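Local coordinates for uncharacterized HTH-type transcriptional regulator HI_0893 (Haemophilus influenzae, PDB 3QKX), which probably binds cis-regulatory DNA as a transcription factor of the TetR family, with a helix-turn-helix region joined to a helical C-terminal domain, at residues L55-A60 with L112-D117. Sequence-based numbering, arbitrary orientation.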
loop_
_atom_site.group_PDB
_atom_site.type_symbol
_atom_site.label_atom_id
_atom_site.label_comp_id
_atom_site.label_asym_id
_atom_site.label_seq_id
_atom_site.Cartn_x
_atom_site.Cartn_y
_atom_site.Cartn_z
ATOM N N LEU A 55 0.791 8.487 -23.536
ATOM C CA LEU A 55 0.078 9.273 -22.521
ATOM C C LEU A 55 0.394 8.787 -21.118
ATOM O O LEU A 55 0.883 9.549 -20.294
ATOM C CB LEU A 55 -1.443 9.228 -22.751
ATOM C CG LEU A 55 -2.296 10.266 -22.004
ATOM C CD1 LEU A 55 -3.584 10.594 -22.793
ATOM C CD2 LEU A 55 -2.639 9.812 -20.612
ATOM N N LEU A 56 0.124 7.519 -20.848
ATOM C CA LEU A 56 0.326 6.975 -19.502
ATOM C C LEU A 56 1.808 6.955 -19.053
ATOM O O LEU A 56 2.079 7.068 -17.862
ATOM C CB LEU A 56 -0.296 5.583 -19.388
ATOM C CG LEU A 56 -1.822 5.462 -19.580
ATOM C CD1 LEU A 56 -2.254 4.017 -19.295
ATOM C CD2 LEU A 56 -2.613 6.419 -18.718
ATOM N N GLU A 57 2.746 6.852 -20.004
ATOM C CA GLU A 57 4.183 7.019 -19.707
ATOM C C GLU A 57 4.479 8.396 -19.130
ATOM O O GLU A 57 5.045 8.505 -18.043
ATOM C CB GLU A 57 5.063 6.803 -20.956
ATOM C CG GLU A 57 5.178 5.349 -21.438
ATOM C CD GLU A 57 6.523 5.030 -22.106
ATOM O OE1 GLU A 57 7.560 5.017 -21.403
ATOM O OE2 GLU A 57 6.535 4.761 -23.329
ATOM N N GLN A 58 4.104 9.440 -19.864
ATOM C CA GLN A 58 4.348 10.825 -19.427
ATOM C C GLN A 58 3.598 11.148 -18.129
ATOM O O GLN A 58 4.121 11.871 -17.273
ATOM C CB GLN A 58 3.977 11.831 -20.530
ATOM C CG GLN A 58 4.958 11.849 -21.713
ATOM C CD GLN A 58 4.604 12.905 -22.777
ATOM O OE1 GLN A 58 4.198 14.033 -22.453
ATOM N NE2 GLN A 58 4.767 12.539 -24.054
ATOM N N PHE A 59 2.390 10.596 -17.988
ATOM C CA PHE A 59 1.604 10.733 -16.774
ATOM C C PHE A 59 2.350 10.176 -15.567
ATOM O O PHE A 59 2.405 10.824 -14.525
ATOM C CB PHE A 59 0.271 10.012 -16.945
ATOM C CG PHE A 59 -0.603 10.024 -15.712
ATOM C CD1 PHE A 59 -1.337 11.149 -15.372
ATOM C CD2 PHE A 59 -0.719 8.899 -14.923
ATOM C CE1 PHE A 59 -2.176 11.153 -14.261
ATOM C CE2 PHE A 59 -1.542 8.899 -13.802
ATOM C CZ PHE A 59 -2.275 10.033 -13.478
ATOM N N ALA A 60 2.912 8.975 -15.720
ATOM C CA ALA A 60 3.778 8.374 -14.697
ATOM C C ALA A 60 4.852 9.348 -14.250
ATOM O O ALA A 60 4.985 9.613 -13.061
ATOM C CB ALA A 60 4.424 7.097 -15.218
ATOM N N LEU A 112 1.417 1.231 -14.248
ATOM C CA LEU A 112 1.835 2.123 -15.343
ATOM C C LEU A 112 3.221 1.735 -15.879
ATOM O O LEU A 112 4.085 1.332 -15.097
ATOM C CB LEU A 112 1.876 3.589 -14.879
ATOM C CG LEU A 112 0.562 4.270 -14.476
ATOM C CD1 LEU A 112 0.845 5.611 -13.816
ATOM C CD2 LEU A 112 -0.332 4.445 -15.671
ATOM N N PRO A 113 3.438 1.872 -17.208
ATOM C CA PRO A 113 4.781 1.719 -17.773
ATOM C C PRO A 113 5.599 3.020 -17.620
ATOM O O PRO A 113 5.249 3.997 -18.265
ATOM C CB PRO A 113 4.505 1.427 -19.260
ATOM C CG PRO A 113 3.192 2.057 -19.555
ATOM C CD PRO A 113 2.428 2.155 -18.256
ATOM N N ASN A 114 6.654 3.088 -16.794
ATOM C CA ASN A 114 7.185 2.017 -15.941
ATOM C C ASN A 114 7.369 2.546 -14.514
ATOM O O ASN A 114 8.329 3.267 -14.236
ATOM C CB ASN A 114 8.526 1.514 -16.493
ATOM C CG ASN A 114 8.441 1.084 -17.947
ATOM O OD1 ASN A 114 7.894 0.030 -18.261
ATOM N ND2 ASN A 114 8.998 1.892 -18.835
ATOM N N PHE A 115 6.444 2.197 -13.612
ATOM C CA PHE A 115 6.571 2.550 -12.172
ATOM C C PHE A 115 7.710 1.762 -11.471
ATOM O O PHE A 115 8.110 2.100 -10.344
ATOM C CB PHE A 115 5.230 2.343 -11.431
ATOM C CG PHE A 115 5.108 3.127 -10.143
ATOM N N LYS A 116 8.191 0.694 -12.131
ATOM C CA LYS A 116 9.455 0.030 -11.779
ATOM C C LYS A 116 10.665 0.828 -12.282
ATOM O O LYS A 116 11.474 1.319 -11.478
ATOM C CB LYS A 116 9.492 -1.391 -12.373
ATOM N N ASP A 117 10.770 0.953 -13.613
ATOM C CA ASP A 117 11.945 1.558 -14.279
ATOM C C ASP A 117 12.137 3.041 -13.915
ATOM O O ASP A 117 13.198 3.422 -13.405
ATOM C CB ASP A 117 11.852 1.394 -15.812
#
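The carbonyl oxygen of Pro113 is approached at close range by Glu57, through both CA-H and CG. The CA-H of Glu57 points at it with 153° at the hydrogen, Glu57 CA lying 3.5 Å from Pro113 O. Glu57 CG comes within 3.4 Å of the same oxygen. The setting is the junction of a TetR-type regulator, where helix 52-72, which leads out of the predicted helix-turn-helix region, meets the loop between helices 100-109 and 126-137 of the C-terminal domain. A cis peptide joins Pro113 to Asn114, and the turn is closed by Phe115 N bonding to Leu112 O over 2.9 Å.

Beside this weak polar contact lies an apolar one that illustrates how a single leucine can span a helical turn. Leu112 reaches toward the helix with its CG anti to its own carbonyl carbon (chi1 -65°) and divides its two methyls between partners. Leu112 CD2 lies 3.9 Å from Leu56 CB, the two side chains crossing at about a right angle. Leu56 also packs on Leu26 and Leu29, and the Phe59 side chain touches Thr17, Asp18 and Met21, so the packing continues to helix 6-23 and the loop before helix 31-38. The other methyl, Leu112 CD1, lies 4.1 Å from Ala60 CB and touches the edge of the Phe59 ring, near its plane, 3.8 Å from Phe59 CD2.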